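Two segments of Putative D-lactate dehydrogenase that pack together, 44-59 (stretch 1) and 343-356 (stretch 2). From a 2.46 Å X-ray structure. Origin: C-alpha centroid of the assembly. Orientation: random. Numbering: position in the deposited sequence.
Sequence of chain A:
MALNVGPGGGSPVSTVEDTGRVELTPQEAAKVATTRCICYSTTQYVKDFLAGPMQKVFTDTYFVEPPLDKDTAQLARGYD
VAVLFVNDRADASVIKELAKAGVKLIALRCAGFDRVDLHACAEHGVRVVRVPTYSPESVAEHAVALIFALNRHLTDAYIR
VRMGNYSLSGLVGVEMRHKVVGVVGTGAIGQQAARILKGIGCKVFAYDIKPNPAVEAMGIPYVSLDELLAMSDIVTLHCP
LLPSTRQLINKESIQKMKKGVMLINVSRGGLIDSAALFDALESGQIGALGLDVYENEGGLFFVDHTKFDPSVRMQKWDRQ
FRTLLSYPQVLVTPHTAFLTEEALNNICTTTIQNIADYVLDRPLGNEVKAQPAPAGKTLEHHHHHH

Stretch 1, residues 44-59: QYVKDFLAGPMQKVFT
Stretch 2, residues 343-356: ALNNICTTTIQNIA

Two helices of one chain, far apart in sequence, pack side by side: one starts at Gln-44 in stretch 1 (44-59), the other fills 343-356 and is a segment of a longer helix. Their N-to-C directions differ by 40° (signed crossing angle -40°) and their axes approach to 9.6 Å. CA-to-CA register is Phe-49 to Leu-344 (6.5 Å), Leu-50 to Cys-348 (5.9 Å) and Met-54 to Ile-352 (7.2 Å). The contact buries 569 Å² in total, is apolar, and has no direct hydrogen bond across it. Helix 343-356 is regular. The first helix widens into a pi-type turn at 47-51 and kinks at Pro-53, whose ring nitrogen has no hydrogen to give the preceding turn.

Phe-49 covers the most surface. Its CA-to-CB bond points toward the partner, with chi1 95°, between wells, and chi2 95°. Leu-344 (chi1 m, chi2 t) puts CD2 over one ring face, 3.9 Å from the centroid and 4° off the normal, a nearly ideal CH-pi contact. Phe-49 CD1 lies 3.5 Å from Leu-344 CB, and Phe-49 CE1 lies 3.9 Å from both Ile-347 CG2 and Cys-348 CB. Leu-344 CD1 also meets the ring edge of Tyr-45 (chi1 p), 4.2 Å from its CD1. One water bridges the helices, donating to Phe-49 O (2.5 Å) and Asn-345 OD1 (2.7 Å).

One turn on, Cys-348 SG (chi1 t) sits 3.2 Å from Pro-53 CB and 3.6 Å from Leu-50 CD1.

Ile-352 (chi1 m, chi2 t) is next in area. Its CD1 reaches Pro-53 CB at 3.7 Å, its CG1 lies 4.4 Å from Met-54 SD, and its CG2 lies 4.0 Å from Val-57 CG2. Phe-58 (chi1 m, chi2 -72°) closes the contact, its CZ 3.2 Å from CG2 of Ile-355 (chi1 m, chi2 m).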

# COMPACT_ATOMS: atom_id res chain seq x y z
N GLN A 44 20.32 1.02 10.05
CA GLN A 44 19.77 1.68 11.23
C GLN A 44 19.66 0.75 12.46
O GLN A 44 19.83 1.21 13.58
CB GLN A 44 18.43 2.30 10.93
CG GLN A 44 18.09 3.34 11.98
CD GLN A 44 19.22 4.35 12.14
OE1 GLN A 44 19.79 4.49 13.23
NE2 GLN A 44 19.57 5.05 11.06
N TYR A 45 19.30 -0.52 12.26
CA TYR A 45 19.01 -1.40 13.39
C TYR A 45 20.30 -1.80 14.12
O TYR A 45 20.30 -2.00 15.34
CB TYR A 45 18.22 -2.65 12.92
CG TYR A 45 19.04 -3.81 12.37
CD1 TYR A 45 19.44 -4.87 13.21
CD2 TYR A 45 19.42 -3.87 11.02
CE1 TYR A 45 20.17 -5.95 12.72
CE2 TYR A 45 20.17 -4.95 10.51
CZ TYR A 45 20.53 -5.99 11.37
OH TYR A 45 21.26 -7.07 10.91
N VAL A 46 21.39 -1.88 13.35
CA VAL A 46 22.71 -2.18 13.87
C VAL A 46 23.23 -1.01 14.69
O VAL A 46 23.86 -1.20 15.72
CB VAL A 46 23.71 -2.51 12.74
CG1 VAL A 46 25.05 -2.97 13.33
CG2 VAL A 46 23.13 -3.55 11.80
N LYS A 47 22.96 0.21 14.22
CA LYS A 47 23.30 1.38 15.01
C LYS A 47 22.51 1.33 16.30
O LYS A 47 23.02 1.62 17.36
CB LYS A 47 23.01 2.68 14.26
CG LYS A 47 23.90 2.96 13.05
CD LYS A 47 23.39 4.19 12.29
CE LYS A 47 24.28 4.57 11.09
NZ LYS A 47 23.94 5.95 10.55
N ASP A 48 21.24 1.01 16.21
CA ASP A 48 20.41 1.00 17.40
C ASP A 48 20.88 -0.03 18.46
O ASP A 48 21.02 0.32 19.61
CB ASP A 48 18.95 0.76 17.03
CG ASP A 48 18.34 1.90 16.18
OD1 ASP A 48 18.86 3.04 16.20
OD2 ASP A 48 17.32 1.65 15.51
N PHE A 49 21.03 -1.30 18.08
CA PHE A 49 21.30 -2.36 19.04
C PHE A 49 22.81 -2.52 19.33
O PHE A 49 23.17 -2.95 20.41
CB PHE A 49 20.68 -3.69 18.58
CG PHE A 49 21.63 -4.62 17.82
CD1 PHE A 49 22.33 -5.65 18.48
CD2 PHE A 49 21.80 -4.49 16.44
CE1 PHE A 49 23.20 -6.53 17.78
CE2 PHE A 49 22.67 -5.36 15.73
CZ PHE A 49 23.36 -6.38 16.41
N LEU A 50 23.68 -2.19 18.38
CA LEU A 50 25.09 -2.61 18.49
C LEU A 50 26.03 -1.46 18.91
O LEU A 50 26.80 -1.62 19.86
CB LEU A 50 25.58 -3.24 17.18
CG LEU A 50 26.96 -3.90 17.23
CD1 LEU A 50 27.18 -4.81 18.53
CD2 LEU A 50 27.23 -4.70 15.96
N ALA A 51 26.03 -0.37 18.16
CA ALA A 51 26.99 0.74 18.34
C ALA A 51 27.12 1.28 19.77
O ALA A 51 28.21 1.57 20.23
CB ALA A 51 26.63 1.91 17.38
N GLY A 52 26.02 1.42 20.49
CA GLY A 52 26.06 1.92 21.85
C GLY A 52 26.86 1.03 22.78
O GLY A 52 27.78 1.48 23.46
N PRO A 53 26.52 -0.26 22.82
CA PRO A 53 27.32 -1.20 23.63
C PRO A 53 28.79 -1.26 23.24
O PRO A 53 29.65 -1.41 24.12
CB PRO A 53 26.66 -2.55 23.36
CG PRO A 53 25.22 -2.20 22.95
CD PRO A 53 25.32 -0.89 22.22
N MET A 54 29.09 -1.12 21.95
CA MET A 54 30.46 -1.27 21.48
C MET A 54 31.34 -0.13 21.92
O MET A 54 32.52 -0.34 22.22
CB MET A 54 30.52 -1.38 19.95
CG MET A 54 29.85 -2.60 19.38
SD MET A 54 30.94 -3.93 18.87
CE MET A 54 31.68 -3.26 17.39
N GLN A 55 30.78 1.07 21.96
CA GLN A 55 31.59 2.24 22.27
C GLN A 55 31.79 2.35 23.78
O GLN A 55 32.65 3.10 24.23
CB GLN A 55 30.94 3.50 21.69
CG GLN A 55 30.45 3.31 20.24
CD GLN A 55 29.81 4.56 19.60
OE1 GLN A 55 28.64 4.56 19.27
NE2 GLN A 55 30.61 5.59 19.38
N LYS A 56 31.03 1.58 24.55
CA LYS A 56 31.27 1.47 25.99
C LYS A 56 32.45 0.56 26.32
O LYS A 56 33.05 0.69 27.39
CB LYS A 56 30.02 1.01 26.74
CG LYS A 56 28.97 2.10 26.88
CD LYS A 56 27.71 1.61 27.60
CE LYS A 56 26.66 2.72 27.67
NZ LYS A 56 25.35 2.29 28.24
N VAL A 57 32.78 -0.35 25.41
CA VAL A 57 33.86 -1.31 25.60
C VAL A 57 35.08 -0.93 24.78
O VAL A 57 36.17 -0.78 25.33
CB VAL A 57 33.44 -2.74 25.27
CG1 VAL A 57 34.63 -3.66 25.31
CG2 VAL A 57 32.39 -3.20 26.25
N PHE A 58 34.93 -0.84 23.47
CA PHE A 58 36.07 -0.52 22.63
C PHE A 58 36.17 0.99 22.42
O PHE A 58 35.18 1.67 22.16
CB PHE A 58 35.97 -1.26 21.30
CG PHE A 58 35.72 -2.72 21.45
CD1 PHE A 58 36.71 -3.56 21.91
CD2 PHE A 58 34.46 -3.24 21.22
CE1 PHE A 58 36.47 -4.92 22.08
CE2 PHE A 58 34.21 -4.59 21.40
CZ PHE A 58 35.20 -5.43 21.82
N THR A 59 37.38 1.52 22.59
CA THR A 59 37.64 2.94 22.52
C THR A 59 37.48 3.51 21.09
O THR A 59 37.02 4.64 20.92
CB THR A 59 39.07 3.24 23.02
OG1 THR A 59 39.20 4.62 23.38
CG2 THR A 59 40.08 2.90 21.94
N ALA A 343 16.61 -10.81 21.14
CA ALA A 343 17.57 -11.62 20.39
C ALA A 343 18.84 -10.82 20.02
O ALA A 343 19.94 -11.37 20.05
CB ALA A 343 16.94 -12.20 19.16
N LEU A 344 18.69 -9.55 19.67
CA LEU A 344 19.83 -8.70 19.29
C LEU A 344 20.77 -8.46 20.48
O LEU A 344 22.00 -8.35 20.31
CB LEU A 344 19.33 -7.37 18.71
CG LEU A 344 18.69 -7.59 17.35
CD1 LEU A 344 18.04 -6.34 16.88
CD2 LEU A 344 19.71 -8.05 16.33
N ASN A 345 20.17 -8.38 21.67
CA ASN A 345 20.95 -8.25 22.90
C ASN A 345 21.85 -9.46 23.11
O ASN A 345 23.03 -9.30 23.32
CB ASN A 345 20.03 -8.00 24.08
CG ASN A 345 19.47 -6.58 24.06
OD1 ASN A 345 20.06 -5.68 23.47
ND2 ASN A 345 18.32 -6.39 24.70
N ASN A 346 21.31 -10.66 22.98
CA ASN A 346 22.12 -11.87 23.01
C ASN A 346 23.26 -11.74 22.01
O ASN A 346 24.44 -11.97 22.33
CB ASN A 346 21.28 -13.11 22.65
CG ASN A 346 20.21 -13.44 23.70
OD1 ASN A 346 19.40 -14.35 23.50
ND2 ASN A 346 20.20 -12.70 24.80
N ILE A 347 22.91 -11.34 20.79
CA ILE A 347 23.86 -11.17 19.71
C ILE A 347 24.94 -10.14 20.04
O ILE A 347 26.12 -10.42 19.84
CB ILE A 347 23.15 -10.75 18.41
CG1 ILE A 347 22.29 -11.89 17.87
CG2 ILE A 347 24.15 -10.29 17.37
CD1 ILE A 347 21.43 -11.49 16.67
N CYS A 348 24.55 -8.98 20.56
CA CYS A 348 25.54 -7.94 20.91
C CYS A 348 26.47 -8.42 22.01
O CYS A 348 27.70 -8.36 21.87
CB CYS A 348 24.87 -6.63 21.34
SG CYS A 348 25.93 -5.32 21.92
N THR A 349 25.89 -8.90 23.12
CA THR A 349 26.70 -9.26 24.27
C THR A 349 27.58 -10.48 23.97
O THR A 349 28.73 -10.51 24.37
CB THR A 349 25.84 -9.54 25.47
OG1 THR A 349 25.29 -10.84 25.35
CG2 THR A 349 24.75 -8.54 25.58
N THR A 350 27.07 -11.44 23.20
CA THR A 350 27.88 -12.59 22.82
C THR A 350 29.04 -12.22 21.91
O THR A 350 30.13 -12.79 22.04
CB THR A 350 27.05 -13.66 22.09
OG1 THR A 350 26.17 -14.32 23.02
CG2 THR A 350 27.97 -14.72 21.47
N THR A 351 28.80 -11.25 21.03
CA THR A 351 29.78 -10.76 20.05
C THR A 351 30.87 -9.97 20.75
O THR A 351 32.03 -10.03 20.35
CB THR A 351 29.11 -9.86 18.99
OG1 THR A 351 28.26 -10.66 18.16
CG2 THR A 351 30.13 -9.14 18.08
N ILE A 352 30.49 -9.21 21.78
CA ILE A 352 31.44 -8.37 22.51
C ILE A 352 32.31 -9.29 23.38
O ILE A 352 33.53 -9.16 23.42
CB ILE A 352 30.71 -7.30 23.35
CG1 ILE A 352 30.02 -6.26 22.47
CG2 ILE A 352 31.64 -6.61 24.30
CD1 ILE A 352 29.21 -5.22 23.23
N GLN A 353 31.66 -10.28 24.01
CA GLN A 353 32.33 -11.32 24.79
C GLN A 353 33.22 -12.18 23.88
O GLN A 353 34.30 -12.59 24.27
CB GLN A 353 31.28 -12.18 25.52
CG GLN A 353 31.84 -13.31 26.39
CD GLN A 353 32.53 -12.85 27.69
OE1 GLN A 353 31.94 -12.16 28.53
NE2 GLN A 353 33.78 -13.27 27.86
N ASN A 354 32.78 -12.43 22.65
CA ASN A 354 33.61 -13.13 21.67
C ASN A 354 34.88 -12.33 21.39
O ASN A 354 35.97 -12.90 21.31
CB ASN A 354 32.88 -13.37 20.34
CG ASN A 354 31.99 -14.62 20.34
OD1 ASN A 354 32.08 -15.49 21.22
ND2 ASN A 354 31.15 -14.73 19.31
N ILE A 355 34.74 -11.01 21.22
CA ILE A 355 35.89 -10.14 21.00
C ILE A 355 36.81 -10.15 22.22
O ILE A 355 38.02 -10.30 22.08
CB ILE A 355 35.52 -8.65 20.77
CG1 ILE A 355 34.45 -8.45 19.67
CG2 ILE A 355 36.82 -7.86 20.56
CD1 ILE A 355 34.80 -8.97 18.31
N ALA A 356 36.23 -10.00 23.41
CA ALA A 356 37.01 -9.89 24.64
C ALA A 356 37.81 -11.15 24.87
O ALA A 356 39.00 -11.07 25.17
CB ALA A 356 36.12 -9.60 25.82
O HOH W 1 21.84 -4.62 21.76